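Long-range contacts in aspartokinase (PDB 3TVI), which probably catalyses the ATP-dependent phosphorylation of the beta-carboxyl group of aspartate, the step that opens the pathway to threonine and methionine: residues 5-10 with 34-39; 205-210 with 262-267. All coordinates share one frame; numbering follows the deposited sequence.

Interaction 1: residues 5-10 with 34-39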
ATOM      1  N   VAL B   5     -34.527 -24.909  11.156  1.00 57.58           N
ATOM      2  CA  VAL B   5     -33.073 -24.913  11.272  1.00 54.22           C
ATOM      3  C   VAL B   5     -32.523 -26.007  10.385  1.00 52.67           C
ATOM      4  O   VAL B   5     -33.135 -27.049  10.240  1.00 55.51           O
ATOM      5  CB  VAL B   5     -32.607 -25.204  12.704  1.00 53.71           C
ATOM      6  CG1 VAL B   5     -31.097 -25.044  12.801  1.00 52.37           C
ATOM      7  CG2 VAL B   5     -33.306 -24.293  13.698  1.00 54.13           C
ATOM      8  N   VAL B   6     -31.356 -25.769   9.815  1.00 50.69           N
ATOM      9  CA  VAL B   6     -30.678 -26.718   8.948  1.00 49.48           C
ATOM     10  C   VAL B   6     -29.301 -26.947   9.530  1.00 49.08           C
ATOM     11  O   VAL B   6     -28.601 -25.983   9.853  1.00 49.63           O
ATOM     12  CB  VAL B   6     -30.485 -26.111   7.555  1.00 49.29           C
ATOM     13  CG1 VAL B   6     -29.555 -26.963   6.699  1.00 48.32           C
ATOM     14  CG2 VAL B   6     -31.831 -25.907   6.889  1.00 50.74           C
ATOM     15  N   THR B   7     -28.889 -28.201   9.641  1.00 48.38           N
ATOM     16  CA  THR B   7     -27.664 -28.525  10.353  1.00 48.32           C
ATOM     17  C   THR B   7     -26.638 -29.163   9.446  1.00 48.03           C
ATOM     18  O   THR B   7     -26.996 -29.971   8.597  1.00 49.43           O
ATOM     19  CB  THR B   7     -27.966 -29.519  11.467  1.00 49.09           C
ATOM     20  OG1 THR B   7     -28.487 -30.714  10.886  1.00 49.70           O
ATOM     21  CG2 THR B   7     -28.995 -28.943  12.423  1.00 50.60           C
ATOM     22  N   LYS B   8     -25.367 -28.799   9.620  1.00 47.33           N
ATOM     23  CA  LYS B   8     -24.275 -29.530   8.990  1.00 47.54           C
ATOM     24  C   LYS B   8     -23.328 -30.027  10.048  1.00 47.07           C
ATOM     25  O   LYS B   8     -23.062 -29.323  11.014  1.00 47.08           O
ATOM     26  CB  LYS B   8     -23.460 -28.674   8.015  1.00 48.72           C
ATOM     27  CG  LYS B   8     -21.994 -29.131   7.984  1.00 49.81           C
ATOM     28  CD  LYS B   8     -21.155 -28.611   6.839  1.00 50.54           C
ATOM     29  CE  LYS B   8     -19.760 -29.237   6.891  1.00 50.31           C
ATOM     30  NZ  LYS B   8     -19.075 -28.999   8.190  1.00 50.22           N
ATOM     31  N   PHE B   9     -22.774 -31.215   9.818  1.00 47.01           N
ATOM     32  CA  PHE B   9     -21.779 -31.807  10.697  1.00 46.76           C
ATOM     33  C   PHE B   9     -20.534 -32.187   9.920  1.00 46.96           C
ATOM     34  O   PHE B   9     -20.624 -32.779   8.851  1.00 48.85           O
ATOM     35  CB  PHE B   9     -22.379 -33.020  11.367  1.00 46.78           C
ATOM     36  CG  PHE B   9     -23.546 -32.683  12.222  1.00 47.18           C
ATOM     37  CD1 PHE B   9     -23.376 -32.428  13.571  1.00 47.99           C
ATOM     38  CD2 PHE B   9     -24.806 -32.562  11.668  1.00 47.22           C
ATOM     39  CE1 PHE B   9     -24.454 -32.085  14.363  1.00 49.23           C
ATOM     40  CE2 PHE B   9     -25.892 -32.223  12.450  1.00 48.45           C
ATOM     41  CZ  PHE B   9     -25.717 -31.983  13.803  1.00 49.57           C
ATOM     42  N   GLY B  10     -19.377 -31.840  10.469  1.00 46.68           N
ATOM     43  CA  GLY B  10     -18.104 -32.025   9.796  1.00 46.04           C
ATOM     44  C   GLY B  10     -17.476 -33.346  10.141  1.00 46.21           C
ATOM     45  O   GLY B  10     -18.050 -34.130  10.888  1.00 47.84           O
ATOM     46  N   LYS B  34     -34.544 -29.826  11.124  1.00 60.09           N
ATOM     47  CA  LYS B  34     -35.202 -30.628  10.102  1.00 60.90           C
ATOM     48  C   LYS B  34     -34.228 -31.203   9.057  1.00 59.64           C
ATOM     49  O   LYS B  34     -34.371 -32.351   8.649  1.00 58.92           O
ATOM     50  CB  LYS B  34     -36.304 -29.789   9.434  1.00 63.19           C
ATOM     51  CG  LYS B  34     -37.409 -29.371  10.407  1.00 65.49           C
ATOM     52  CD  LYS B  34     -38.637 -28.795   9.713  1.00 67.79           C
ATOM     53  CE  LYS B  34     -39.918 -29.591  10.017  1.00 71.43           C
ATOM     54  NZ  LYS B  34     -40.310 -29.704  11.460  1.00 73.61           N
ATOM     55  N   TYR B  35     -33.226 -30.427   8.645  1.00 59.06           N
ATOM     56  CA  TYR B  35     -32.341 -30.840   7.543  1.00 57.86           C
ATOM     57  C   TYR B  35     -30.873 -31.005   7.942  1.00 56.36           C
ATOM     58  O   TYR B  35     -30.313 -30.168   8.632  1.00 58.09           O
ATOM     59  CB  TYR B  35     -32.530 -29.878   6.369  1.00 57.56           C
ATOM     60  CG  TYR B  35     -33.992 -29.786   6.041  1.00 58.69           C
ATOM     61  CD1 TYR B  35     -34.688 -30.913   5.636  1.00 59.96           C
ATOM     62  CD2 TYR B  35     -34.700 -28.605   6.213  1.00 60.26           C
ATOM     63  CE1 TYR B  35     -36.045 -30.862   5.371  1.00 62.09           C
ATOM     64  CE2 TYR B  35     -36.060 -28.540   5.952  1.00 62.27           C
ATOM     65  CZ  TYR B  35     -36.724 -29.676   5.535  1.00 63.21           C
ATOM     66  OH  TYR B  35     -38.064 -29.638   5.277  1.00 66.02           O
ATOM     67  N   ILE B  36     -30.270 -32.106   7.499  1.00 55.46           N
ATOM     68  CA  ILE B  36     -28.964 -32.544   7.979  1.00 55.44           C
ATOM     69  C   ILE B  36     -27.992 -32.785   6.828  1.00 55.05           C
ATOM     70  O   ILE B  36     -28.276 -33.570   5.921  1.00 56.87           O
ATOM     71  CB  ILE B  36     -29.081 -33.860   8.780  1.00 56.36           C
ATOM     72  CG1 ILE B  36     -29.973 -33.669  10.012  1.00 57.87           C
ATOM     73  CG2 ILE B  36     -27.704 -34.356   9.209  1.00 55.46           C
ATOM     74  CD1 ILE B  36     -31.458 -33.694   9.719  1.00 59.42           C
ATOM     75  N   ILE B  37     -26.837 -32.128   6.880  1.00 52.86           N
ATOM     76  CA  ILE B  37     -25.839 -32.252   5.836  1.00 52.31           C
ATOM     77  C   ILE B  37     -24.539 -32.782   6.437  1.00 52.61           C
ATOM     78  O   ILE B  37     -23.935 -32.106   7.268  1.00 52.89           O
ATOM     79  CB  ILE B  37     -25.577 -30.897   5.175  1.00 52.23           C
ATOM     80  CG1 ILE B  37     -26.820 -30.420   4.423  1.00 53.03           C
ATOM     81  CG2 ILE B  37     -24.408 -31.000   4.211  1.00 52.25           C
ATOM     82  CD1 ILE B  37     -28.002 -30.066   5.303  1.00 53.56           C
ATOM     83  N   PRO B  38     -24.109 -33.997   6.033  1.00 52.51           N
ATOM     84  CA  PRO B  38     -22.904 -34.625   6.577  1.00 52.02           C
ATOM     85  C   PRO B  38     -21.659 -34.495   5.719  1.00 51.27           C
ATOM     86  O   PRO B  38     -21.741 -34.487   4.495  1.00 50.65           O
ATOM     87  CB  PRO B  38     -23.291 -36.098   6.621  1.00 52.39           C
ATOM     88  CG  PRO B  38     -24.147 -36.258   5.418  1.00 52.56           C
ATOM     89  CD  PRO B  38     -24.898 -34.963   5.250  1.00 52.66           C
ATOM     90  N   SER B  39     -20.516 -34.420   6.388  1.00 51.36           N
ATOM     91  CA  SER B  39     -19.220 -34.591   5.758  1.00 52.39           C
ATOM     92  C   SER B  39     -18.875 -36.066   5.794  1.00 53.07           C
ATOM     93  O   SER B  39     -19.699 -36.881   6.203  1.00 53.94           O
ATOM     94  CB  SER B  39     -18.168 -33.822   6.533  1.00 53.78           C
ATOM     95  OG  SER B  39     -18.690 -32.561   6.905  1.00 56.77           O
TER
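Strands 5-9 and 33-38 are the two parallel strands of a beta-alpha-beta unit whose connecting helix, 17-28, packs on the Thr-7 and Phe-9 face of the sheet. The backbone ladder pairs Val-6 with Tyr-35 through Phe-9 with Pro-38; its straightest bond runs from Thr-7 N to Tyr-35 O (177° at the hydrogen). On the face of Val-6 and Lys-8, Val-6 spreads its two methyls over two neighbours. CG2, beside the backbone N, fits against the edge of the Tyr-35 ring, 4.0 Å from CD2, while CG1, anti to that N, meets Ile-37 CD1 at 3.7 Å. Ile-37 thus fills the hollow between Val-6 and Lys-8, its CB 4.2 Å from Lys-8 CB. Helix 187-199 covers this face, and Lys-8 NZ reaches on to a salt bridge with Asp-189. On the Thr-7 and Phe-9 face, Ile-36 CG2 comes obliquely to the Phe-9 ring, and its CG1 lies alongside Thr-7 OG1. That hydroxyl, in the crowded position between N and carbonyl carbon, also bonds Tyr-35 O from above the carbonyl plane, giving this oxygen two donors. Lys-8, Phe-9 and Gly-10 belong to the predicted ATP site, and there Ser-39 closes the ladder: its N binds Phe-9 O nearly along the C=O axis, and its OG binds the same oxygen on a lone pair at 2.8 Å.

Interaction 2: residues 205-210 with 262-267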
ATOM      1  N   GLU B 205     -27.147 -23.943  11.341  1.00 48.04           N
ATOM      2  CA  GLU B 205     -26.207 -24.323  12.385  1.00 46.87           C
ATOM      3  C   GLU B 205     -25.085 -25.051  11.710  1.00 45.66           C
ATOM      4  O   GLU B 205     -25.344 -25.930  10.903  1.00 46.44           O
ATOM      5  CB  GLU B 205     -26.859 -25.245  13.410  1.00 47.20           C
ATOM      6  CG  GLU B 205     -27.771 -24.526  14.381  1.00 48.01           C
ATOM      7  CD  GLU B 205     -28.532 -25.459  15.298  1.00 48.89           C
ATOM      8  OE1 GLU B 205     -28.319 -26.689  15.230  1.00 48.66           O
ATOM      9  OE2 GLU B 205     -29.351 -24.955  16.099  1.00 49.49           O
ATOM     10  N   ASN B 206     -23.851 -24.693  12.038  1.00 44.42           N
ATOM     11  CA  ASN B 206     -22.691 -25.328  11.446  1.00 44.32           C
ATOM     12  C   ASN B 206     -21.858 -26.008  12.531  1.00 45.42           C
ATOM     13  O   ASN B 206     -21.029 -25.371  13.186  1.00 45.91           O
ATOM     14  CB  ASN B 206     -21.888 -24.284  10.700  1.00 44.04           C
ATOM     15  CG  ASN B 206     -20.892 -24.883   9.745  1.00 43.51           C
ATOM     16  OD1 ASN B 206     -19.788 -25.242  10.134  1.00 44.01           O
ATOM     17  ND2 ASN B 206     -21.264 -24.953   8.473  1.00 43.92           N
ATOM     18  N   TRP B 207     -22.089 -27.308  12.713  1.00 45.81           N
ATOM     19  CA  TRP B 207     -21.537 -28.041  13.846  1.00 46.14           C
ATOM     20  C   TRP B 207     -20.140 -28.516  13.626  1.00 46.65           C
ATOM     21  O   TRP B 207     -19.861 -29.246  12.682  1.00 46.10           O
ATOM     22  CB  TRP B 207     -22.428 -29.211  14.186  1.00 46.36           C
ATOM     23  CG  TRP B 207     -23.720 -28.768  14.786  1.00 46.58           C
ATOM     24  CD1 TRP B 207     -24.880 -28.396  14.130  1.00 46.67           C
ATOM     25  CD2 TRP B 207     -24.013 -28.609  16.199  1.00 47.37           C
ATOM     26  NE1 TRP B 207     -25.850 -28.034  15.026  1.00 47.36           N
ATOM     27  CE2 TRP B 207     -25.391 -28.136  16.282  1.00 47.71           C
ATOM     28  CE3 TRP B 207     -23.297 -28.796  17.362  1.00 48.27           C
ATOM     29  CZ2 TRP B 207     -26.006 -27.891  17.487  1.00 48.73           C
ATOM     30  CZ3 TRP B 207     -23.923 -28.536  18.580  1.00 49.23           C
ATOM     31  CH2 TRP B 207     -25.250 -28.101  18.639  1.00 49.53           C
ATOM     32  N   THR B 208     -19.257 -28.119  14.541  1.00 48.34           N
ATOM     33  CA  THR B 208     -17.815 -28.316  14.411  1.00 48.81           C
ATOM     34  C   THR B 208     -17.265 -28.808  15.743  1.00 50.40           C
ATOM     35  O   THR B 208     -18.026 -29.307  16.566  1.00 50.45           O
ATOM     36  CB  THR B 208     -17.142 -26.988  14.034  1.00 47.97           C
ATOM     37  OG1 THR B 208     -16.887 -26.222  15.218  1.00 47.89           O
ATOM     38  CG2 THR B 208     -18.046 -26.188  13.100  1.00 46.85           C
ATOM     39  N   ASP B 209     -15.960 -28.657  15.967  1.00 52.54           N
ATOM     40  CA  ASP B 209     -15.350 -29.118  17.220  1.00 55.49           C
ATOM     41  C   ASP B 209     -14.820 -27.980  18.079  1.00 54.69           C
ATOM     42  O   ASP B 209     -13.951 -28.193  18.910  1.00 55.42           O
ATOM     43  CB  ASP B 209     -14.238 -30.142  16.946  1.00 59.46           C
ATOM     44  CG  ASP B 209     -13.068 -29.555  16.179  1.00 62.85           C
ATOM     45  OD1 ASP B 209     -13.122 -29.532  14.925  1.00 66.57           O
ATOM     46  OD2 ASP B 209     -12.086 -29.132  16.836  1.00 66.52           O
ATOM     47  N   VAL B 210     -15.352 -26.777  17.878  1.00 53.87           N
ATOM     48  CA  VAL B 210     -14.978 -25.601  18.674  1.00 52.93           C
ATOM     49  C   VAL B 210     -16.212 -24.741  18.942  1.00 53.76           C
ATOM     50  O   VAL B 210     -17.037 -24.538  18.047  1.00 54.00           O
ATOM     51  CB  VAL B 210     -13.930 -24.734  17.956  1.00 50.37           C
ATOM     52  CG1 VAL B 210     -12.695 -25.554  17.627  1.00 49.99           C
ATOM     53  CG2 VAL B 210     -14.523 -24.113  16.700  1.00 48.95           C
ATOM     54  N   ASN B 262     -24.916 -20.154  12.784  1.00 54.09           N
ATOM     55  CA  ASN B 262     -24.428 -20.319  14.144  1.00 54.36           C
ATOM     56  C   ASN B 262     -23.339 -21.388  14.177  1.00 54.15           C
ATOM     57  O   ASN B 262     -23.627 -22.571  13.989  1.00 54.86           O
ATOM     58  CB  ASN B 262     -25.585 -20.709  15.064  1.00 56.25           C
ATOM     59  CG  ASN B 262     -25.160 -20.880  16.512  1.00 57.64           C
ATOM     60  OD1 ASN B 262     -23.972 -21.012  16.812  1.00 58.48           O
ATOM     61  ND2 ASN B 262     -26.138 -20.900  17.421  1.00 57.67           N
ATOM     62  N   ILE B 263     -22.090 -20.977  14.405  1.00 53.57           N
ATOM     63  CA  ILE B 263     -21.002 -21.939  14.580  1.00 52.23           C
ATOM     64  C   ILE B 263     -21.139 -22.548  15.964  1.00 53.20           C
ATOM     65  O   ILE B 263     -21.157 -21.831  16.955  1.00 53.94           O
ATOM     66  CB  ILE B 263     -19.612 -21.309  14.418  1.00 51.04           C
ATOM     67  CG1 ILE B 263     -19.177 -21.344  12.955  1.00 50.67           C
ATOM     68  CG2 ILE B 263     -18.579 -22.103  15.193  1.00 51.51           C
ATOM     69  CD1 ILE B 263     -20.118 -20.639  12.012  1.00 51.02           C
ATOM     70  N   LYS B 264     -21.241 -23.873  16.021  1.00 53.57           N
ATOM     71  CA  LYS B 264     -21.521 -24.578  17.269  1.00 53.13           C
ATOM     72  C   LYS B 264     -20.596 -25.788  17.448  1.00 52.59           C
ATOM     73  O   LYS B 264     -19.966 -26.250  16.489  1.00 50.81           O
ATOM     74  CB  LYS B 264     -22.995 -24.989  17.293  1.00 53.04           C
ATOM     75  CG  LYS B 264     -23.711 -24.594  18.573  1.00 54.46           C
ATOM     76  CD  LYS B 264     -25.125 -24.106  18.309  1.00 54.97           C
ATOM     77  CE  LYS B 264     -25.754 -23.473  19.546  1.00 56.07           C
ATOM     78  NZ  LYS B 264     -25.720 -24.374  20.732  1.00 56.56           N
ATOM     79  N   ASN B 265     -20.511 -26.285  18.683  1.00 53.16           N
ATOM     80  CA  ASN B 265     -19.596 -27.385  19.018  1.00 53.50           C
ATOM     81  C   ASN B 265     -20.307 -28.700  19.365  1.00 52.70           C
ATOM     82  O   ASN B 265     -20.969 -28.795  20.394  1.00 52.84           O
ATOM     83  CB  ASN B 265     -18.708 -26.960  20.183  1.00 54.90           C
ATOM     84  CG  ASN B 265     -17.654 -27.992  20.526  1.00 55.43           C
ATOM     85  OD1 ASN B 265     -17.425 -28.942  19.773  1.00 54.93           O
ATOM     86  ND2 ASN B 265     -17.001 -27.805  21.674  1.00 55.90           N
ATOM     87  N   THR B 266     -20.135 -29.710  18.514  1.00 51.36           N
ATOM     88  CA  THR B 266     -20.768 -31.017  18.703  1.00 52.27           C
ATOM     89  C   THR B 266     -20.433 -31.644  20.048  1.00 53.64           C
ATOM     90  O   THR B 266     -21.240 -32.392  20.586  1.00 55.37           O
ATOM     91  CB  THR B 266     -20.345 -32.035  17.615  1.00 52.14           C
ATOM     92  OG1 THR B 266     -20.542 -31.478  16.314  1.00 51.96           O
ATOM     93  CG2 THR B 266     -21.163 -33.306  17.712  1.00 52.63           C
ATOM     94  N   ASN B 267     -19.249 -31.352  20.584  1.00 53.92           N
ATOM     95  CA  ASN B 267     -18.808 -31.935  21.853  1.00 54.98           C
ATOM     96  C   ASN B 267     -19.228 -31.134  23.088  1.00 56.52           C
ATOM     97  O   ASN B 267     -19.108 -31.610  24.209  1.00 56.54           O
ATOM     98  CB  ASN B 267     -17.298 -32.134  21.817  1.00 54.81           C
ATOM     99  CG  ASN B 267     -16.860 -33.000  20.646  1.00 54.94           C
ATOM    100  OD1 ASN B 267     -15.982 -32.624  19.880  1.00 55.41           O
ATOM    101  ND2 ASN B 267     -17.489 -34.157  20.491  1.00 54.67           N
TER
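Strands 205-208 and 262-265 run parallel at 31° in the sheet of the amino acid kinase domain, their axes 4.6 Å apart at closest, joined by a ladder from Asn-206 N to Asn-262 O, Lys-264 N to Asn-206 O, Thr-208 N to Lys-264 O and, just past the second strand, Thr-266 N to Thr-208 O. Trp-207 and Lys-264 face the same way and lie side by side. The lysine sets its CB over one face of the indole, 3.7 Å from the centroid of the six-membered ring and only 8° off its normal, a CH-pi contact. Its chain then continues along the ring, CG 3.8 Å from Trp-207 CH2, before NZ bonds the backbone O of Asp-271. The indole is fixed at its rim as well: NE1 donates in the ring plane to Glu-205 OE1 at 2.8 Å, an oxygen also salt-bridged to Arg-33. At the opposite rim, CZ3 lies 3.5 Å from Asn-265 O and CE3 abuts Thr-266 N. On the other face, where Thr-208 and Asn-265 pair, both strands leave the sheet through side-chain turns. Thr-208 OG1 accepts from Val-210 N at 3.1 Å, an ST turn, and is weakly bonded to Lys-264 O. Asn-265 OD1 accepts from Asn-267 N at 3.1 Å, an Asx turn, while Asn-265 CB packs against the Val-210 carbonyl. Thr-208 and Asp-209 are predicted to bind ATP. The chemistry thus divides along the strands: the Trp-207 indole, hydrogen-bonded through NE1, lies against aliphatic Lys-264 carbons within them, while polar turns shape the ends, which is consistent with a defined loop geometry at the nucleotide site.

In the fold
Along the chain both segments of interaction 1 precede those of interaction 2, and their centres lie about 11 Å apart in one mixed sheet of the amino acid kinase domain. Strand order there runs 33-38, 5-9, 203-208, 261-265, so the two contacts are adjoining pairs joined by the seam between 5-9 and 203-208. Along that seam Lys-8 O lies 2.8 Å from Trp-207 N, probably a hydrogen bond, and the Phe-9 and Trp-207 rings stack. Helix 17-28 touches both contacts, at Thr-7 and Phe-9 and at Trp-207 and Thr-266. Because all four strands are parallel, their C-terminal ends gather at one edge, placing the predicted ATP-site residues of 8-10 beside those of 208-209.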